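ATP-dependent RNA helicase HrpB (Escherichia coli, PDB 6EUD) hydrolyses ATP to ADP and phosphate as a bacterial DExH-box RNA helicase of the DEAH/RHA type that binds single-stranded RNA. Local coordinates at residues A[187-193]-A[334-340]; A[294-300]-A[310-315]; A[315-320]-A[345-351]. All coordinates share one frame; numbering follows the deposited sequence.

In the fold
All three contacts lie in the second RecA-like domain, the C-terminal helicase domain, away from the predicted ATP-binding residues. Interactions 1 and 2 belong to one mixed sheet: interaction 1 pairs strand 186-190 with strand 333-337, whose other neighbour, strand 287-302, carries the hairpin of interaction 2. Their centres lie about 18 Å apart. Interaction 3 sits about 12 Å from interaction 2 and about 14 Å from interaction 1, and shares Val315 with the former. Along the chain, 187-193 comes first, then the hairpin, helix 317-325, strand 333-337 and finally 345-351. Ile339, Ala294 and Met320 pack together where the three meet, tying sheet, hairpin and helix into one unit.

Interaction 1 of 3, residues A[187-193]-A[334-340]; sequences ERRYLPL and ISLHLIA. With EDO (1,2-ethanediol), chain B.
Arg188 NE donates to His337 NE2 at 3.1 Å, the N-H...N angle 142° and the donor tilted out of the imidazole plane. The arginine chain is bent at chi2 and chi3, which brings its guanidinium back over the neighbouring strand. Tyr190 lies alongside the same histidine, pointing the same way; the ring planes are nearly parallel but slid apart, with barely any overlap, and Tyr190 CD1 and CE1 both touch His337 CB, CD1 at 3.6 Å. The edge of the tyrosine ring faces Ile339 O. On the face carrying Arg189 and Leu336, the Arg189 chain runs extended from CG to NE, and Ile334 CG2 sits over the centre of its guanidinium. Between these two layers of side chains, strands 187-190 and 334-337 pair in parallel register, part of the central sheet of a RecA-like helicase domain. Arg189 bonds with both its backbone groups: N to Ser335 O, and O to His337 N, each 2.8 Å. Past the strands, a water joins Leu193 N to Leu338 O. Further out, Glu187 holds Arg189 side-on through NE and NH2 in a salt bridge, while NH1 meets a 1,2-ethanediol, probably from the crystallisation liquor, and pairs with Glu214. Asp292, on the adjoining strand 287-302, accepts a hydrogen bond from His337 ND1, which probably leaves NE2 as the acceptor for Arg188 and fixes the ring's rotation.

Interaction 2 of 3, residues A[294-300]-A[310-315]; sequences AQERVAR and LITQRV
Strands 295-300 and 310-314 pair antiparallel, the axes of these short segments at 148°, with Glu296-Gln313 and Val298-Ile311 as hydrogen-bonded pairs and Gln295-Arg314, Arg297-Thr312 and Ala299-Leu310 as non-hydrogen-bonded ones. The pairing runs on past the strand end, where Val315 N reaches Ala294 O at 2.9 Å. On the face of Arg297 and Thr312, the guanidinium turns back at chi3 (-64°) and approaches the threonine hydroxyl with two nitrogens: NH2 bonds to Thr312 OG1 at 3.1 Å, and NE adds a weak bond. The stronger partner of this arginine is Glu227, which forms a salt bridge with NH1. Leu310 packs across the aliphatic part of the same chain, its CD1 4.0 Å from Arg297 CD. On the opposite face, the Arg300 guanidinium carries Ile311 CD1 over its centre, 3.5 Å from CZ, a methyl set over the face of the planar group. Ile311 CG1 stands between its own backbone N and carbonyl carbon (chi1 75°), and this branch also meets Val298 CG2. The Gln313 amide crosses Val298 at about a right angle, with NE2 3.5 Å from Val298 CG2. Nearer the start of strand 295-300, Val315 CG2 wedges against Glu296 CG at 3.5 Å, and the valine is backed by Met320 and Arg323 of helix 317-325. The whole is a two-stranded beta hairpin extending from the central sheet of the second RecA-like domain, like the beta hairpin that DEAH/RHA helicases carry in this domain.

Interaction 3 of 3, residues A[315-320]-A[345-351]; sequences VSQASM and ERAAAQS
Gln317 lays its side chain along 345-351, from CB out to NE2. CB faces the carbonyl oxygens of Ala348 and Ala349, and CG, anti to its own carbonyl carbon (chi1 -58°), comes to 3.4 Å from Ala348 O. The extended chain then carries CD past Ala347 O and delivers NE2 to that same oxygen, a nearly straight bond of 2.9 Å that lies in the plane of the amide. Glu345 O is also close, 3.1 Å from NE2. Without the amide, as with an alanine at Gln317, Ala347 O would probably lose this donor and a gap would open between the start of helix 317-325 and the chain leaving helix 341-346. The backbone adds its own bonds at the helix start: Gln317 N donates to Ala348 O at 2.9 Å and Ala318 N to Ala349 O at 3.0 Å. Ala318 CB meanwhile touches the amide oxygen of Gln350, whose chain folds back at chi2 (-64°). At the N-cap, the hydroxyl of Ser316 shares hydrogen bonds with Ser351 OG at 3.0 Å and with Ser319 OG at 2.8 Å, and a water held by Ser316 N lies close to this group. Met320 CE rests against Ala347 CB. Backbone N-H groups in a helix's first turn have no acceptor within the helix; here the exit from helix 341-346 is fixed to them through three main-chain oxygens, two taken by backbone N-H groups and one by the glutamine amide, with the Ser316-Ser351 hydroxyl pair adding a side-chain bond.

Interaction 1 of 3, residues A[187-193]-A[334-340]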
loop_
_atom_site.group_PDB
_atom_site.type_symbol
_atom_site.label_atom_id
_atom_site.label_comp_id
_atom_site.label_asym_id
_atom_site.label_seq_id
_atom_site.Cartn_x
_atom_site.Cartn_y
_atom_site.Cartn_z
ATOM N N GLU A 187 23.525 1.219 28.668
ATOM C CA GLU A 187 24.548 1.712 27.769
ATOM C C GLU A 187 24.302 1.119 26.389
ATOM O O GLU A 187 24.025 -0.080 26.279
ATOM C CB GLU A 187 25.922 1.354 28.300
ATOM C CG GLU A 187 27.069 1.832 27.459
ATOM C CD GLU A 187 28.309 1.003 27.699
ATOM O OE1 GLU A 187 28.455 0.474 28.815
ATOM O OE2 GLU A 187 29.140 0.867 26.781
ATOM N N ARG A 188 24.390 1.957 25.352
ATOM C CA ARG A 188 24.095 1.560 23.977
ATOM C C ARG A 188 25.367 1.455 23.157
ATOM O O ARG A 188 26.096 2.430 23.035
ATOM C CB ARG A 188 23.164 2.569 23.287
ATOM C CG ARG A 188 21.971 3.070 24.114
ATOM C CD ARG A 188 20.809 2.136 24.010
ATOM N NE ARG A 188 20.340 2.039 22.634
ATOM C CZ ARG A 188 19.347 2.764 22.129
ATOM N NH1 ARG A 188 18.688 3.639 22.891
ATOM N NH2 ARG A 188 19.005 2.602 20.860
ATOM N N ARG A 189 25.614 0.283 22.575
ATOM C CA ARG A 189 26.811 0.044 21.759
ATOM C C ARG A 189 26.423 -0.400 20.349
ATOM O O ARG A 189 25.314 -0.868 20.116
ATOM C CB ARG A 189 27.706 -1.011 22.414
ATOM C CG ARG A 189 28.103 -0.673 23.859
ATOM C CD ARG A 189 28.898 -1.805 24.496
ATOM N NE ARG A 189 29.243 -1.509 25.888
ATOM C CZ ARG A 189 29.844 -2.364 26.708
ATOM N NH1 ARG A 189 30.152 -3.582 26.290
ATOM N NH2 ARG A 189 30.116 -2.012 27.955
ATOM N N TYR A 190 27.335 -0.234 19.405
ATOM C CA TYR A 190 27.043 -0.517 18.010
ATOM C C TYR A 190 28.175 -1.293 17.399
ATOM O O TYR A 190 29.330 -1.103 17.767
ATOM C CB TYR A 190 26.780 0.783 17.256
ATOM C CG TYR A 190 25.519 1.450 17.772
ATOM C CD1 TYR A 190 24.278 1.163 17.208
ATOM C CD2 TYR A 190 25.553 2.322 18.870
ATOM C CE1 TYR A 190 23.091 1.767 17.688
ATOM C CE2 TYR A 190 24.360 2.933 19.364
ATOM C CZ TYR A 190 23.139 2.640 18.770
ATOM O OH TYR A 190 21.963 3.205 19.243
ATOM N N LEU A 191 27.825 -2.200 16.495
ATOM C CA LEU A 191 28.750 -3.139 15.891
ATOM C C LEU A 191 28.164 -3.627 14.583
ATOM O O LEU A 191 27.296 -4.496 14.584
ATOM C CB LEU A 191 29.016 -4.337 16.815
ATOM C CG LEU A 191 29.961 -5.386 16.190
ATOM C CD1 LEU A 191 31.426 -4.879 16.133
ATOM C CD2 LEU A 191 29.895 -6.730 16.912
ATOM N N PRO A 192 28.640 -3.083 13.456
ATOM C CA PRO A 192 28.131 -3.575 12.172
ATOM C C PRO A 192 28.598 -4.998 11.942
ATOM O O PRO A 192 29.671 -5.328 12.424
ATOM C CB PRO A 192 28.747 -2.615 11.143
ATOM C CG PRO A 192 29.985 -2.103 11.806
ATOM C CD PRO A 192 29.710 -2.082 13.293
ATOM N N LEU A 193 27.809 -5.821 11.246
ATOM C CA LEU A 193 28.231 -7.181 10.910
ATOM C C LEU A 193 29.032 -7.147 9.614
ATOM O O LEU A 193 28.672 -6.439 8.678
ATOM C CB LEU A 193 27.025 -8.114 10.793
ATOM C CG LEU A 193 26.182 -8.106 12.074
ATOM C CD1 LEU A 193 24.925 -8.923 11.947
ATOM C CD2 LEU A 193 27.021 -8.607 13.252
ATOM N N ILE A 334 23.179 -3.199 29.408
ATOM C CA ILE A 334 23.962 -2.923 28.214
ATOM C C ILE A 334 23.211 -3.475 27.006
ATOM O O ILE A 334 22.710 -4.602 27.045
ATOM C CB ILE A 334 25.364 -3.571 28.283
ATOM C CG1 ILE A 334 26.079 -3.208 29.586
ATOM C CG2 ILE A 334 26.217 -3.199 27.068
ATOM C CD1 ILE A 334 27.386 -3.951 29.769
ATOM N N SER A 335 23.135 -2.682 25.945
ATOM C CA SER A 335 22.484 -3.091 24.708
ATOM C C SER A 335 23.461 -2.948 23.541
ATOM O O SER A 335 24.056 -1.885 23.345
ATOM C CB SER A 335 21.233 -2.249 24.459
ATOM O OG SER A 335 20.539 -2.647 23.292
ATOM N N LEU A 336 23.643 -4.029 22.786
ATOM C CA LEU A 336 24.495 -4.018 21.605
ATOM C C LEU A 336 23.660 -4.138 20.308
ATOM O O LEU A 336 22.978 -5.155 20.076
ATOM C CB LEU A 336 25.529 -5.156 21.688
ATOM C CG LEU A 336 26.416 -5.365 20.450
ATOM C CD1 LEU A 336 27.285 -4.122 20.151
ATOM C CD2 LEU A 336 27.298 -6.604 20.588
ATOM N N HIS A 337 23.699 -3.104 19.474
ATOM C CA HIS A 337 22.958 -3.125 18.223
ATOM C C HIS A 337 23.871 -3.511 17.063
ATOM O O HIS A 337 24.895 -2.883 16.841
ATOM C CB HIS A 337 22.287 -1.765 17.994
ATOM C CG HIS A 337 21.399 -1.337 19.139
ATOM N ND1 HIS A 337 20.071 -1.715 19.245
ATOM C CD2 HIS A 337 21.660 -0.594 20.243
ATOM C CE1 HIS A 337 19.550 -1.210 20.348
ATOM N NE2 HIS A 337 20.494 -0.523 20.973
ATOM N N LEU A 338 23.493 -4.546 16.319
ATOM C CA LEU A 338 24.337 -5.079 15.247
ATOM C C LEU A 338 24.268 -4.303 13.917
ATOM O O LEU A 338 24.144 -4.893 12.826
ATOM C CB LEU A 338 23.976 -6.535 15.004
ATOM C CG LEU A 338 24.179 -7.374 16.261
ATOM C CD1 LEU A 338 23.968 -8.860 15.936
ATOM C CD2 LEU A 338 25.547 -7.107 16.868
ATOM N N ILE A 339 24.345 -2.979 14.029
ATOM C CA ILE A 339 24.536 -2.090 12.900
ATOM C C ILE A 339 25.484 -0.980 13.320
ATOM O O ILE A 339 25.692 -0.757 14.510
ATOM C CB ILE A 339 23.218 -1.475 12.405
ATOM C CG1 ILE A 339 22.564 -0.650 13.526
ATOM C CG2 ILE A 339 22.274 -2.560 11.894
ATOM C CD1 ILE A 339 21.253 -0.048 13.118
ATOM N N ALA A 340 26.061 -0.285 12.349
ATOM C CA ALA A 340 26.879 0.883 12.657
ATOM C C ALA A 340 26.026 1.960 13.311
ATOM O O ALA A 340 24.829 2.065 13.010
ATOM C CB ALA A 340 27.518 1.414 11.406
HETATM C C1 EDO B . 31.166 -6.007 23.484
HETATM O O1 EDO B . 30.756 -4.669 23.611
HETATM C C2 EDO B . 31.088 -6.419 22.009
HETATM O O2 EDO B . 31.866 -5.537 21.190
HETATM O O HOH W 1 25.399 -4.677 10.307
#

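Interaction 2 of 3, residues A[294-300]-A[310-315]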
loop_
_atom_site.group_PDB
_atom_site.type_symbol
_atom_site.label_atom_id
_atom_site.label_comp_id
_atom_site.label_asym_id
_atom_site.label_seq_id
_atom_site.Cartn_x
_atom_site.Cartn_y
_atom_site.Cartn_z
ATOM N N ALA A 294 18.728 -5.625 14.932
ATOM C CA ALA A 294 18.107 -4.442 14.310
ATOM C C ALA A 294 17.383 -4.729 12.999
ATOM O O ALA A 294 17.214 -3.821 12.185
ATOM C CB ALA A 294 19.142 -3.342 14.093
ATOM N N GLN A 295 16.935 -5.969 12.809
ATOM C CA GLN A 295 16.216 -6.357 11.595
ATOM C C GLN A 295 14.903 -7.056 11.888
ATOM O O GLN A 295 14.873 -8.054 12.592
ATOM C CB GLN A 295 17.104 -7.231 10.721
ATOM C CG GLN A 295 18.148 -6.383 10.046
ATOM C CD GLN A 295 19.085 -7.156 9.182
ATOM O OE1 GLN A 295 18.967 -8.378 9.056
ATOM N NE2 GLN A 295 20.037 -6.449 8.570
ATOM N N GLU A 296 13.823 -6.488 11.354
ATOM C CA GLU A 296 12.463 -6.985 11.519
ATOM C C GLU A 296 12.030 -7.780 10.294
ATOM O O GLU A 296 12.551 -7.587 9.189
ATOM C CB GLU A 296 11.483 -5.822 11.717
ATOM C CG GLU A 296 10.994 -5.585 13.137
ATOM C CD GLU A 296 10.257 -4.257 13.276
ATOM O OE1 GLU A 296 10.094 -3.562 12.247
ATOM O OE2 GLU A 296 9.862 -3.897 14.412
ATOM N N ARG A 297 11.036 -8.643 10.480
ATOM C CA ARG A 297 10.366 -9.263 9.349
ATOM C C ARG A 297 8.914 -8.777 9.276
ATOM O O ARG A 297 8.116 -9.075 10.169
ATOM C CB ARG A 297 10.435 -10.783 9.466
ATOM C CG ARG A 297 9.723 -11.535 8.372
ATOM C CD ARG A 297 10.354 -12.915 8.187
ATOM N NE ARG A 297 11.743 -12.808 7.726
ATOM C CZ ARG A 297 12.761 -13.487 8.247
ATOM N NH1 ARG A 297 12.551 -14.330 9.251
ATOM N NH2 ARG A 297 13.991 -13.322 7.765
ATOM N N VAL A 298 8.572 -8.029 8.226
ATOM C CA VAL A 298 7.208 -7.502 8.089
ATOM C C VAL A 298 6.520 -7.883 6.775
ATOM O O VAL A 298 7.169 -8.093 5.745
ATOM C CB VAL A 298 7.169 -5.941 8.212
ATOM C CG1 VAL A 298 7.495 -5.509 9.626
ATOM C CG2 VAL A 298 8.119 -5.285 7.218
ATOM N N ALA A 299 5.193 -7.960 6.842
ATOM C CA ALA A 299 4.328 -8.179 5.684
ATOM C C ALA A 299 4.268 -6.934 4.823
ATOM O O ALA A 299 4.026 -5.845 5.323
ATOM C CB ALA A 299 2.936 -8.570 6.134
ATOM N N ARG A 300 4.507 -7.088 3.528
ATOM C CA ARG A 300 4.447 -5.955 2.627
ATOM C C ARG A 300 3.538 -6.231 1.419
ATOM O O ARG A 300 3.740 -7.200 0.667
ATOM C CB ARG A 300 5.849 -5.569 2.157
ATOM C CG ARG A 300 5.848 -4.580 1.017
ATOM C CD ARG A 300 7.085 -3.708 1.052
ATOM N NE ARG A 300 7.146 -2.905 2.271
ATOM C CZ ARG A 300 8.141 -2.077 2.567
ATOM N NH1 ARG A 300 9.167 -1.948 1.736
ATOM N NH2 ARG A 300 8.114 -1.386 3.698
ATOM N N LEU A 310 6.563 -11.380 2.952
ATOM C CA LEU A 310 7.367 -11.111 4.137
ATOM C C LEU A 310 8.708 -10.558 3.704
ATOM O O LEU A 310 9.484 -11.263 3.072
ATOM C CB LEU A 310 7.580 -12.367 4.974
ATOM C CG LEU A 310 6.381 -12.794 5.803
ATOM C CD1 LEU A 310 6.752 -13.942 6.731
ATOM C CD2 LEU A 310 5.830 -11.615 6.592
ATOM N N ILE A 311 8.971 -9.291 4.016
ATOM C CA ILE A 311 10.308 -8.732 3.828
ATOM C C ILE A 311 11.038 -8.549 5.171
ATOM O O ILE A 311 10.437 -8.553 6.254
ATOM C CB ILE A 311 10.272 -7.388 3.087
ATOM C CG1 ILE A 311 9.780 -6.267 4.003
ATOM C CG2 ILE A 311 9.415 -7.491 1.848
ATOM C CD1 ILE A 311 10.000 -4.874 3.427
ATOM N N THR A 312 12.352 -8.433 5.082
ATOM C CA THR A 312 13.162 -8.125 6.234
ATOM C C THR A 312 13.647 -6.704 6.046
ATOM O O THR A 312 14.030 -6.313 4.939
ATOM C CB THR A 312 14.339 -9.105 6.391
ATOM O OG1 THR A 312 13.814 -10.419 6.628
ATOM C CG2 THR A 312 15.210 -8.709 7.571
ATOM N N GLN A 313 13.586 -5.924 7.118
ATOM C CA GLN A 313 13.998 -4.526 7.058
ATOM C C GLN A 313 14.564 -4.028 8.388
ATOM O O GLN A 313 14.378 -4.665 9.435
ATOM C CB GLN A 313 12.825 -3.648 6.640
ATOM C CG GLN A 313 11.678 -3.664 7.626
ATOM C CD GLN A 313 10.590 -2.681 7.259
ATOM O OE1 GLN A 313 10.500 -2.233 6.114
ATOM N NE2 GLN A 313 9.761 -2.331 8.231
ATOM N N ARG A 314 15.246 -2.887 8.326
ATOM C CA ARG A 314 15.796 -2.239 9.515
ATOM C C ARG A 314 14.698 -1.838 10.451
ATOM O O ARG A 314 13.641 -1.362 10.039
ATOM C CB ARG A 314 16.624 -1.008 9.143
ATOM C CG ARG A 314 17.996 -1.368 8.649
ATOM C CD ARG A 314 18.839 -2.016 9.736
ATOM N NE ARG A 314 20.019 -2.645 9.165
ATOM C CZ ARG A 314 21.117 -1.988 8.813
ATOM N NH1 ARG A 314 21.189 -0.678 8.995
ATOM N NH2 ARG A 314 22.147 -2.646 8.288
ATOM N N VAL A 315 14.967 -2.055 11.722
ATOM C CA VAL A 315 14.073 -1.705 12.810
ATOM C C VAL A 315 14.166 -0.185 13.035
ATOM O O VAL A 315 15.190 0.428 12.735
ATOM C CB VAL A 315 14.466 -2.544 14.054
ATOM C CG1 VAL A 315 13.861 -2.032 15.322
ATOM C CG2 VAL A 315 14.102 -4.016 13.824
#

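Interaction 3 of 3, residues A[315-320]-A[345-351]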
loop_
_atom_site.group_PDB
_atom_site.type_symbol
_atom_site.label_atom_id
_atom_site.label_comp_id
_atom_site.label_asym_id
_atom_site.label_seq_id
_atom_site.Cartn_x
_atom_site.Cartn_y
_atom_site.Cartn_z
ATOM N N VAL A 315 14.967 -2.055 11.722
ATOM C CA VAL A 315 14.073 -1.705 12.810
ATOM C C VAL A 315 14.166 -0.185 13.035
ATOM O O VAL A 315 15.190 0.428 12.735
ATOM C CB VAL A 315 14.466 -2.544 14.054
ATOM C CG1 VAL A 315 13.861 -2.032 15.322
ATOM C CG2 VAL A 315 14.102 -4.016 13.824
ATOM N N SER A 316 13.096 0.438 13.511
ATOM C CA SER A 316 13.129 1.878 13.742
ATOM C C SER A 316 13.909 2.260 15.005
ATOM O O SER A 316 14.186 1.410 15.845
ATOM C CB SER A 316 11.709 2.425 13.837
ATOM O OG SER A 316 11.116 2.057 15.070
ATOM N N GLN A 317 14.247 3.541 15.130
ATOM C CA GLN A 317 14.895 4.032 16.329
ATOM C C GLN A 317 14.038 3.789 17.572
ATOM O O GLN A 317 14.562 3.392 18.624
ATOM C CB GLN A 317 15.221 5.521 16.206
ATOM C CG GLN A 317 16.119 5.848 15.017
ATOM C CD GLN A 317 16.679 7.269 15.065
ATOM O OE1 GLN A 317 16.962 7.789 16.136
ATOM N NE2 GLN A 317 16.828 7.900 13.903
ATOM N N ALA A 318 12.733 4.021 17.468
ATOM C CA ALA A 318 11.871 3.813 18.631
ATOM C C ALA A 318 11.910 2.348 19.095
ATOM O O ALA A 318 11.999 2.075 20.291
ATOM C CB ALA A 318 10.432 4.254 18.337
ATOM N N SER A 319 11.891 1.397 18.172
ATOM C CA SER A 319 11.929 0.009 18.630
ATOM C C SER A 319 13.338 -0.446 19.001
ATOM O O SER A 319 13.500 -1.305 19.865
ATOM C CB SER A 319 11.312 -0.934 17.601
ATOM O OG SER A 319 11.465 -0.446 16.302
ATOM N N MET A 320 14.363 0.128 18.388
ATOM C CA MET A 320 15.712 -0.169 18.857
ATOM C C MET A 320 15.863 0.290 20.311
ATOM O O MET A 320 16.474 -0.393 21.152
ATOM C CB MET A 320 16.751 0.492 17.966
ATOM C CG MET A 320 17.092 -0.331 16.699
ATOM S SD MET A 320 18.543 0.285 15.821
ATOM C CE MET A 320 17.921 1.873 15.270
ATOM N N GLU A 345 21.363 6.065 13.448
ATOM C CA GLU A 345 20.945 7.464 13.508
ATOM C C GLU A 345 20.102 7.884 12.312
ATOM O O GLU A 345 19.398 8.879 12.382
ATOM C CB GLU A 345 22.169 8.370 13.625
ATOM C CG GLU A 345 22.879 8.199 14.961
ATOM C CD GLU A 345 24.222 8.913 15.055
ATOM O OE1 GLU A 345 24.755 9.345 14.007
ATOM O OE2 GLU A 345 24.747 9.027 16.188
ATOM N N ARG A 346 20.176 7.132 11.220
ATOM C CA ARG A 346 19.440 7.463 9.992
ATOM C C ARG A 346 18.237 6.538 9.801
ATOM O O ARG A 346 17.496 6.691 8.848
ATOM C CB ARG A 346 20.352 7.384 8.756
ATOM C CG ARG A 346 21.473 8.422 8.749
ATOM C CD ARG A 346 22.193 8.482 7.386
ATOM N NE ARG A 346 23.048 7.317 7.124
ATOM C CZ ARG A 346 24.366 7.293 7.329
ATOM N NH1 ARG A 346 24.992 8.360 7.813
ATOM N NH2 ARG A 346 25.063 6.198 7.051
ATOM N N ALA A 347 18.057 5.574 10.700
ATOM C CA ALA A 347 16.884 4.722 10.635
ATOM C C ALA A 347 15.656 5.593 10.859
ATOM O O ALA A 347 15.749 6.635 11.506
ATOM C CB ALA A 347 16.954 3.566 11.693
ATOM N N ALA A 348 14.520 5.179 10.300
ATOM C CA ALA A 348 13.236 5.813 10.582
ATOM C C ALA A 348 13.064 6.002 12.096
ATOM O O ALA A 348 13.494 5.156 12.893
ATOM C CB ALA A 348 12.068 4.958 9.997
ATOM N N ALA A 349 12.466 7.119 12.490
ATOM C CA ALA A 349 12.266 7.419 13.904
ATOM C C ALA A 349 11.283 6.441 14.520
ATOM O O ALA A 349 11.478 5.973 15.644
ATOM C CB ALA A 349 11.763 8.848 14.086
ATOM N N GLN A 350 10.233 6.137 13.759
ATOM C CA GLN A 350 9.105 5.333 14.218
ATOM C C GLN A 350 8.874 4.130 13.314
ATOM O O GLN A 350 9.301 4.129 12.159
ATOM C CB GLN A 350 7.821 6.182 14.273
ATOM C CG GLN A 350 7.909 7.433 15.149
ATOM C CD GLN A 350 8.137 7.093 16.621
ATOM O OE1 GLN A 350 7.696 6.038 17.102
ATOM N NE2 GLN A 350 8.823 7.989 17.349
ATOM N N SER A 351 8.191 3.114 13.831
ATOM C CA SER A 351 7.819 1.959 13.010
ATOM C C SER A 351 6.642 2.264 12.076
ATOM O O SER A 351 5.788 3.072 12.388
ATOM C CB SER A 351 7.464 0.774 13.896
ATOM O OG SER A 351 8.585 0.407 14.660
HETATM O O HOH W 2 10.482 -0.748 13.575
#